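Local coordinates for ParA (Salmonella enterica subsp. enterica serovar Newport str. SL317, PDB 3EZF), which probably acts as an ATPase in the partition of P1 and P7-type plasmids and, as an ADP-responsive DNA-binding regulator, controls transcription, at residues A216-W219 with R220-E224; Y233-L236 with R237-I241; T88-N91 with V92-I95; R196-V200 with P201-V205. One frame throughout, in Å; residues are numbered along the deposited sequence.

From the N terminus the chain meets contact 3, then contact 4, contact 1 and contact 2, in series: none contains or crosses another. Contacts 1, 2 and 3 join residues about one helical turn apart, while contact 4 closes a short hairpin-like loop through a beta turn. Contact 3 opens helix 89-98 in the helix-turn-helix region. The remaining three belong to the P-loop NTPase part, where contact 4 turns the chain into edge strand 203-206, contact 1 starts helix 219-226 and contact 2 runs along helix 235-241. Contacts 3 and 4, with centres about 17 Å apart, both pack on helix 129-138. Contacts 1 and 2 share helices 177-182 and 261-267 and touch directly, Trp219 CZ2 lying 4.0 Å from Ile235 CG1.

Contact 1. Residues A216-W219 with R220-E224; sequences ASQW and RELVE. Unlike the reference sequence in segment 220-224: Arg220 (reference Glu), Glu221 (reference Asp), Glu224 (reference Lys).
Leu222 N donates to Gln218 O (3.1 Å) and Val223 N to Trp219 O (2.9 Å), the first two i to i+4 bonds of helix 219-226. Both approach close to the line of the acceptor carbonyl, and the first is nearly straight, with an N-H...O angle of 168°. Gln218 thus occupies the N-cap position and starts the helical bonding with its own carbonyl. Arg220 NH1 and Glu224 OE2, one turn apart on the exposed side of the helix, pair as a salt bridge, modelled so short that its exact geometry is doubtful.

Packing centres on Trp219. Its CG stands anti to the backbone N (chi1 -170°), which carries the indole outward with one face beside the next turn. There Val223 CG2 sits over the five-membered ring, 3.6 Å from its centroid and only 20° off the normal, a CH-pi contact between residues i and i+4. The same methyl is close to Trp219 NE1, whose N-H is taken up by Gln232 O, so the indole is held by a polar bond as well as by the methyl. Elsewhere the ring packs against Met181, Leu182, Pro261 and Asn265.

On the outer side the contact is slighter: Gln218 CG lies 3.7 Å from Glu221 CB, while Leu222 packs on Leu182. Just before the helix, Trp219 N bonds back to Ala216 O, at the end of helix 212-216. The arrangement is that of a helix N-terminus: an N-cap residue followed by an aromatic-aliphatic i to i+4 pair, both of whose members are buried.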
# COMPACT_ATOMS: atom_id res chain seq x y z
N ALA A 216 -10.47 -4.98 -12.19
CA ALA A 216 -9.31 -4.90 -13.09
C ALA A 216 -8.90 -6.28 -13.60
O ALA A 216 -8.76 -6.49 -14.79
CB ALA A 216 -8.15 -4.23 -12.37
N SER A 217 -8.71 -7.22 -12.68
CA SER A 217 -8.31 -8.58 -13.02
C SER A 217 -9.13 -9.20 -14.14
O SER A 217 -8.79 -10.28 -14.62
CB SER A 217 -8.42 -9.48 -11.79
OG SER A 217 -7.68 -8.94 -10.71
N GLN A 218 -10.18 -8.52 -14.57
CA GLN A 218 -11.06 -9.03 -15.60
C GLN A 218 -11.51 -7.91 -16.51
O GLN A 218 -12.49 -8.03 -17.25
CB GLN A 218 -12.24 -9.69 -14.90
CG GLN A 218 -13.25 -10.36 -15.79
CD GLN A 218 -14.29 -11.11 -14.97
OE1 GLN A 218 -14.77 -10.61 -13.93
NE2 GLN A 218 -14.64 -12.32 -15.42
N TRP A 219 -10.76 -6.81 -16.49
CA TRP A 219 -11.07 -5.64 -17.29
C TRP A 219 -11.42 -5.88 -18.76
O TRP A 219 -12.54 -5.57 -19.17
CB TRP A 219 -9.93 -4.61 -17.19
CG TRP A 219 -10.29 -3.27 -17.81
CD1 TRP A 219 -9.85 -2.77 -19.00
CD2 TRP A 219 -11.23 -2.31 -17.30
NE1 TRP A 219 -10.44 -1.56 -19.26
CE2 TRP A 219 -11.29 -1.25 -18.23
CE3 TRP A 219 -12.02 -2.23 -16.14
CZ2 TRP A 219 -12.11 -0.13 -18.05
CZ3 TRP A 219 -12.84 -1.12 -15.96
CH2 TRP A 219 -12.87 -0.08 -16.91
N ARG A 220 -10.49 -6.41 -19.56
CA ARG A 220 -10.77 -6.61 -20.99
C ARG A 220 -12.07 -7.34 -21.24
O ARG A 220 -12.91 -6.91 -22.01
CB ARG A 220 -9.64 -7.38 -21.70
CG ARG A 220 -9.93 -7.53 -23.19
CD ARG A 220 -8.68 -7.77 -24.02
NE ARG A 220 -8.31 -9.18 -24.13
CZ ARG A 220 -9.04 -10.12 -24.73
NH1 ARG A 220 -10.20 -9.80 -25.28
NH2 ARG A 220 -8.60 -11.38 -24.78
N GLU A 221 -12.18 -8.47 -20.59
CA GLU A 221 -13.33 -9.32 -20.63
C GLU A 221 -14.66 -8.49 -20.47
O GLU A 221 -15.62 -8.58 -21.28
CB GLU A 221 -13.12 -10.31 -19.45
CG GLU A 221 -12.25 -11.70 -19.71
CD GLU A 221 -10.62 -11.56 -19.55
OE1 GLU A 221 -9.79 -10.55 -19.73
OE2 GLU A 221 -10.14 -12.65 -19.24
N LEU A 222 -14.72 -7.71 -19.38
CA LEU A 222 -15.88 -6.86 -19.06
C LEU A 222 -16.12 -5.76 -20.08
O LEU A 222 -17.26 -5.40 -20.36
CB LEU A 222 -15.70 -6.18 -17.70
CG LEU A 222 -15.88 -7.08 -16.48
CD1 LEU A 222 -15.43 -6.35 -15.22
CD2 LEU A 222 -17.33 -7.49 -16.37
N VAL A 223 -15.04 -5.20 -20.62
CA VAL A 223 -15.18 -4.13 -21.60
C VAL A 223 -15.84 -4.72 -22.83
O VAL A 223 -16.66 -4.06 -23.46
CB VAL A 223 -13.80 -3.53 -21.99
CG1 VAL A 223 -13.98 -2.45 -23.07
CG2 VAL A 223 -13.14 -2.92 -20.76
N GLU A 224 -15.51 -5.97 -23.14
CA GLU A 224 -16.07 -6.65 -24.31
C GLU A 224 -17.56 -6.92 -24.14
O GLU A 224 -18.29 -7.03 -25.12
CB GLU A 224 -15.36 -7.98 -24.54
CG GLU A 224 -13.85 -7.88 -24.60
CD GLU A 224 -13.23 -8.93 -25.51
OE1 GLU A 224 -13.37 -8.78 -26.75
OE2 GLU A 224 -12.63 -9.90 -25.00

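Contact 2. Residues Y233-L236 with R237-I241; sequences YEIL and RRNII. Unlike the reference sequence in segment 233-236: Tyr233 (reference Ser), Ile235 (reference Val). Unlike the reference sequence in segment 237-241: Arg238 (reference Lys), Asn239 (reference Lys).
Ile241 N reaches back five residues to Leu236 O (3.2 Å, N-H...O angle 160°), the bond of a wider pi-type turn in a helix that began with ordinary spacing. The preceding backbone bonds are alpha-helical: Arg238 N to Glu234 O, and Asn239 N to Ile235 O, the latter 2.7 Å long and almost straight at 173°. Glu234 is the N-cap residue. A water 3.1 Å from Tyr233 O can donate to it, though other acceptors compete, and it takes a weak bond from Arg237 N, bridging the approach to the helix and its first turn. Leu236 N turns instead to Asn265 OD1, in helix 261-267.

The apolar contacts follow the altered spacing. Leu236 CG is held anti to the backbone N (chi1 -155°), and the side chain crosses that of Ile241 at a slant, CD2 coming within 3.4 Å of Ile241 CD1. Both residues then rest on Ile253 of strand 250-254, within the parallel sheet, and Leu236 also meets Met181. Ile235 and Asn239 run side by side, with Ile235 CG2 4.0 Å from Asn239 CB.

The charged groups lie at the margin: Arg238 is exposed, Arg237 partly covered. The Arg237 guanidinium has Ile241 CG2 over one face, while its NH1 forms a salt bridge with Asp242. Arg309 brings a second positive group close to Arg237 NH2, so Asp242 would be expected to offset part of that repulsion.

Taken together, the chemistry implies a helix whose i to i+5 turn brings Leu236 and Ile241 together as one apolar surface against strand 250-254, with Arg237 at its border tied to Asp242.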
# COMPACT_ATOMS: atom_id res chain seq x y z
N TYR A 233 -8.49 0.96 -23.31
CA TYR A 233 -7.60 1.97 -22.73
C TYR A 233 -8.01 3.42 -22.99
O TYR A 233 -7.24 4.34 -22.74
CB TYR A 233 -6.15 1.72 -23.19
CG TYR A 233 -5.62 0.36 -22.79
CD1 TYR A 233 -4.90 -0.44 -23.69
CD2 TYR A 233 -5.84 -0.15 -21.50
CE1 TYR A 233 -4.43 -1.69 -23.32
CE2 TYR A 233 -5.36 -1.41 -21.12
CZ TYR A 233 -4.66 -2.17 -22.04
OH TYR A 233 -4.20 -3.42 -21.66
N GLU A 234 -9.22 3.62 -23.49
CA GLU A 234 -9.70 4.96 -23.77
C GLU A 234 -11.00 5.21 -23.03
O GLU A 234 -11.61 6.27 -23.19
CB GLU A 234 -9.95 5.17 -25.26
CG GLU A 234 -8.74 4.94 -26.15
CD GLU A 234 -9.00 5.27 -27.62
OE1 GLU A 234 -10.18 5.37 -28.02
OE2 GLU A 234 -8.03 5.43 -28.40
N ILE A 235 -11.44 4.24 -22.22
CA ILE A 235 -12.69 4.39 -21.48
C ILE A 235 -12.67 5.58 -20.52
O ILE A 235 -13.60 6.36 -20.50
CB ILE A 235 -13.03 3.14 -20.65
CG1 ILE A 235 -12.83 1.86 -21.48
CG2 ILE A 235 -14.48 3.23 -20.19
CD1 ILE A 235 -13.59 1.85 -22.78
N LEU A 236 -11.60 5.70 -19.73
CA LEU A 236 -11.48 6.80 -18.76
C LEU A 236 -11.70 8.17 -19.40
O LEU A 236 -12.40 9.00 -18.84
CB LEU A 236 -10.09 6.78 -18.08
CG LEU A 236 -9.90 7.41 -16.69
CD1 LEU A 236 -8.43 7.75 -16.51
CD2 LEU A 236 -10.71 8.65 -16.51
N ARG A 237 -11.12 8.42 -20.57
CA ARG A 237 -11.28 9.71 -21.23
C ARG A 237 -12.67 9.88 -21.81
O ARG A 237 -13.21 10.98 -21.83
CB ARG A 237 -10.26 9.87 -22.37
CG ARG A 237 -9.35 11.12 -22.30
CD ARG A 237 -10.02 12.49 -22.50
NE ARG A 237 -9.14 13.55 -21.98
CZ ARG A 237 -9.29 14.87 -22.14
NH1 ARG A 237 -10.31 15.36 -22.83
NH2 ARG A 237 -8.41 15.70 -21.60
N ARG A 238 -13.26 8.79 -22.28
CA ARG A 238 -14.57 8.89 -22.90
C ARG A 238 -15.79 8.79 -21.99
O ARG A 238 -16.76 9.49 -22.20
CB ARG A 238 -14.70 7.82 -23.98
CG ARG A 238 -15.58 8.25 -25.13
CD ARG A 238 -16.28 7.07 -25.79
NE ARG A 238 -17.32 6.50 -24.93
CZ ARG A 238 -18.49 6.06 -25.38
NH1 ARG A 238 -18.78 6.13 -26.68
NH2 ARG A 238 -19.39 5.56 -24.53
N ASN A 239 -15.74 7.93 -20.97
CA ASN A 239 -16.91 7.74 -20.12
C ASN A 239 -16.99 8.55 -18.83
O ASN A 239 -18.02 8.56 -18.17
CB ASN A 239 -17.07 6.24 -19.82
CG ASN A 239 -17.38 5.42 -21.07
OD1 ASN A 239 -17.41 4.20 -21.03
ND2 ASN A 239 -17.62 6.11 -22.18
N ILE A 240 -15.91 9.23 -18.47
CA ILE A 240 -15.93 10.05 -17.27
C ILE A 240 -15.39 11.45 -17.54
O ILE A 240 -16.12 12.43 -17.46
CB ILE A 240 -15.13 9.42 -16.09
CG1 ILE A 240 -15.86 8.15 -15.59
CG2 ILE A 240 -14.99 10.45 -14.94
CD1 ILE A 240 -15.18 7.43 -14.45
N ILE A 241 -14.10 11.51 -17.86
CA ILE A 241 -13.39 12.77 -18.11
C ILE A 241 -14.04 13.67 -19.13
O ILE A 241 -14.38 14.81 -18.82
CB ILE A 241 -11.90 12.52 -18.51
CG1 ILE A 241 -11.10 12.13 -17.26
CG2 ILE A 241 -11.29 13.76 -19.15
CD1 ILE A 241 -9.67 11.76 -17.52
O HOH W 1 -8.35 6.67 -21.05

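Contact 3. Residues T88-N91 with V92-I95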
# COMPACT_ATOMS: atom_id res chain seq x y z
N THR A 88 -15.70 34.23 3.92
CA THR A 88 -15.36 32.85 3.59
C THR A 88 -14.65 32.76 2.25
O THR A 88 -14.61 33.73 1.50
CB THR A 88 -16.61 32.00 3.45
OG1 THR A 88 -17.38 32.49 2.34
CG2 THR A 88 -17.42 32.06 4.73
N ILE A 89 -14.12 31.59 1.95
CA ILE A 89 -13.43 31.36 0.70
C ILE A 89 -14.31 31.84 -0.45
O ILE A 89 -13.80 32.31 -1.47
CB ILE A 89 -13.11 29.85 0.47
CG1 ILE A 89 -12.16 29.33 1.56
CG2 ILE A 89 -12.50 29.65 -0.92
CD1 ILE A 89 -10.80 29.94 1.51
N GLN A 90 -15.63 31.72 -0.30
CA GLN A 90 -16.54 32.15 -1.37
C GLN A 90 -16.70 33.64 -1.41
O GLN A 90 -16.78 34.23 -2.48
CB GLN A 90 -17.94 31.52 -1.22
CG GLN A 90 -18.26 30.44 -2.27
CD GLN A 90 -18.14 30.92 -3.70
OE1 GLN A 90 -17.67 30.19 -4.57
NE2 GLN A 90 -18.57 32.14 -3.96
N ASN A 91 -16.78 34.25 -0.23
CA ASN A 91 -16.90 35.70 -0.12
C ASN A 91 -15.71 36.34 -0.85
O ASN A 91 -15.89 37.24 -1.70
CB ASN A 91 -16.90 36.12 1.36
CG ASN A 91 -18.11 35.60 2.11
OD1 ASN A 91 -18.25 35.80 3.32
ND2 ASN A 91 -19.01 34.94 1.39
N VAL A 92 -14.50 35.87 -0.53
CA VAL A 92 -13.27 36.34 -1.15
C VAL A 92 -13.32 36.15 -2.67
O VAL A 92 -12.95 37.05 -3.44
CB VAL A 92 -12.04 35.59 -0.60
CG1 VAL A 92 -10.76 36.04 -1.34
CG2 VAL A 92 -11.91 35.85 0.89
N ILE A 93 -13.75 34.97 -3.11
CA ILE A 93 -13.85 34.68 -4.54
C ILE A 93 -14.87 35.60 -5.18
O ILE A 93 -14.69 36.04 -6.31
CB ILE A 93 -14.29 33.23 -4.77
CG1 ILE A 93 -13.17 32.30 -4.33
CG2 ILE A 93 -14.67 33.03 -6.24
CD1 ILE A 93 -13.56 30.85 -4.30
N ASP A 94 -15.95 35.88 -4.46
CA ASP A 94 -16.97 36.77 -5.00
C ASP A 94 -16.49 38.22 -5.07
O ASP A 94 -16.96 38.99 -5.92
CB ASP A 94 -18.26 36.65 -4.19
CG ASP A 94 -19.01 35.36 -4.48
OD1 ASP A 94 -18.94 34.85 -5.62
OD2 ASP A 94 -19.69 34.86 -3.56
N ILE A 95 -15.57 38.61 -4.20
CA ILE A 95 -15.04 39.97 -4.21
C ILE A 95 -14.13 40.07 -5.42
O ILE A 95 -14.11 41.11 -6.09
CB ILE A 95 -14.21 40.29 -2.94
CG1 ILE A 95 -15.14 40.69 -1.79
CG2 ILE A 95 -13.22 41.42 -3.24
CD1 ILE A 95 -14.44 40.90 -0.49
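Val92 N donates to Thr88 O (3.0 Å, N-H...O angle 171°), opening a run of i to i+4 bonds that continues through Ile95 N to Asn91 O. Thr88 and Asn91 secure the start with a capping box. Thr88 OG1 accepts from Asn91 N (3.2 Å), while Asn91 OD1 takes Thr88 N (3.1 Å), the donor standing well above the amide carbonyl plane rather than on a lone pair. Asn75 N reaches the same OD1.

On the packed side, Ile89 CG2 meets Ile93 CD1 at 3.7 Å, the two side chains crossing at a slant. Both isoleucines are buried.

The exposed side is looser. Gln90 bends at chi2 to send NE2 toward Asp94 OD2, a weak bond of 3.0 Å with amide and carboxylate planes 54° apart. Asp94 OD2 has a second partner in Tyr72 OH, and a sulfate, probably from the crystallisation liquor, lies near Gln90.

Around the helix, Ile95 packs on helix 57-69, Ile89 and Val92 meet Phe44 of strand 43-44, and Ile89 and Ile93 touch Arg137 of helix 129-138.

Contact 4. Residues R196-V200 with P201-V205. Unlike the reference sequence in segment 196-200: Val200 (reference Ile).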
# COMPACT_ATOMS: atom_id res chain seq x y z
N ARG A 196 -18.42 12.80 -5.60
CA ARG A 196 -18.75 13.05 -4.18
C ARG A 196 -18.02 14.30 -3.67
O ARG A 196 -16.85 14.51 -3.99
CB ARG A 196 -18.36 11.86 -3.29
CG ARG A 196 -19.26 10.64 -3.39
CD ARG A 196 -20.67 10.94 -2.90
NE ARG A 196 -21.64 10.96 -4.00
CZ ARG A 196 -22.82 11.54 -3.92
NH1 ARG A 196 -23.18 12.17 -2.80
NH2 ARG A 196 -23.66 11.51 -4.96
N PRO A 197 -18.69 15.13 -2.87
CA PRO A 197 -18.08 16.34 -2.32
C PRO A 197 -17.18 15.97 -1.15
O PRO A 197 -17.30 14.87 -0.61
CB PRO A 197 -19.28 17.15 -1.87
CG PRO A 197 -20.16 16.10 -1.35
CD PRO A 197 -20.11 15.06 -2.46
N THR A 198 -16.30 16.88 -0.76
CA THR A 198 -15.40 16.63 0.36
C THR A 198 -15.49 17.75 1.41
O THR A 198 -16.46 18.50 1.43
CB THR A 198 -13.93 16.49 -0.12
OG1 THR A 198 -13.11 16.08 0.97
CG2 THR A 198 -13.41 17.81 -0.65
N ILE A 199 -14.49 17.84 2.29
CA ILE A 199 -14.48 18.86 3.33
C ILE A 199 -14.18 20.24 2.75
O ILE A 199 -14.31 21.25 3.43
CB ILE A 199 -13.42 18.56 4.39
CG1 ILE A 199 -12.03 18.46 3.73
CG2 ILE A 199 -13.77 17.28 5.12
CD1 ILE A 199 -10.84 18.37 4.70
N VAL A 200 -13.74 20.26 1.50
CA VAL A 200 -13.41 21.50 0.80
C VAL A 200 -14.31 21.60 -0.42
O VAL A 200 -14.03 20.99 -1.46
CB VAL A 200 -11.94 21.49 0.34
CG1 VAL A 200 -11.66 22.71 -0.52
CG2 VAL A 200 -11.02 21.44 1.53
N PRO A 201 -15.39 22.39 -0.33
CA PRO A 201 -16.34 22.59 -1.44
C PRO A 201 -15.80 22.64 -2.88
O PRO A 201 -16.42 22.07 -3.79
CB PRO A 201 -17.08 23.87 -1.04
CG PRO A 201 -16.14 24.55 -0.09
CD PRO A 201 -15.62 23.40 0.72
N GLY A 202 -14.67 23.29 -3.12
CA GLY A 202 -14.21 23.32 -4.50
C GLY A 202 -13.63 22.02 -5.06
O GLY A 202 -13.63 21.84 -6.27
N VAL A 203 -13.17 21.13 -4.19
CA VAL A 203 -12.53 19.85 -4.55
C VAL A 203 -13.44 18.62 -4.43
O VAL A 203 -13.79 18.23 -3.33
CB VAL A 203 -11.30 19.60 -3.65
CG1 VAL A 203 -10.68 18.25 -3.96
CG2 VAL A 203 -10.27 20.73 -3.84
N ASP A 204 -13.77 17.98 -5.56
CA ASP A 204 -14.64 16.80 -5.58
C ASP A 204 -13.86 15.51 -5.81
O ASP A 204 -12.77 15.55 -6.36
CB ASP A 204 -15.70 16.93 -6.68
CG ASP A 204 -16.65 18.08 -6.43
OD1 ASP A 204 -17.60 17.91 -5.65
OD2 ASP A 204 -16.47 19.15 -7.03
N VAL A 205 -14.43 14.38 -5.42
CA VAL A 205 -13.73 13.10 -5.59
C VAL A 205 -14.62 11.98 -6.11
O VAL A 205 -15.78 11.89 -5.70
CB VAL A 205 -13.12 12.61 -4.24
CG1 VAL A 205 -12.30 11.35 -4.48
CG2 VAL A 205 -12.25 13.70 -3.62
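Arg196 and Val205 exchange both of their backbone bonds, Arg196 N to Val205 O (2.8 Å) and Val205 N to Arg196 O (2.8 Å), as a single antiparallel hydrogen-bonded pair. At the far end Val203 N donates to Val200 O (2.9 Å, N-H...O angle 151°), closing a type I beta turn from Val200 to Val203. Pro201 sits second in that turn, where its missing N-H costs nothing, and Pro197 likewise follows the bridge without a donor to place.

The strand's other side is also provided for. The backbone of Asp204 bonds with Ile149 and Val151 in strand 149-153, so edge strand 203-206 is joined to the parallel sheet there and to Arg196 through Val205.

The polar side-chain atoms find their partners outside the two segments. Thr198 OG1, anti to the backbone N (chi1 -173°), bonds to Phe163 O; Arg196 NH2 bonds to Glu193 O in the preceding helix; and Asp204 OD2 has a weak bond with Tyr248 OH. Asp204 OD1 lies 3.7 Å from Pro197 CA, a van der Waals contact.

Apolar contact is modest by comparison. Val200 CG1 approaches Val203 CG2 at 4.1 Å, between the two ends of the turn; Val200 goes on to His134 and Val203 to Ala133, both of helix 129-138. A bound sulfate, probably from the crystallisation liquor, lies near Gly202.

The chemistry is therefore mainly that of the backbone: one bridge and one turn fold the 196-200 arm back on the edge strand, while side chains fasten the arm to what surrounds it.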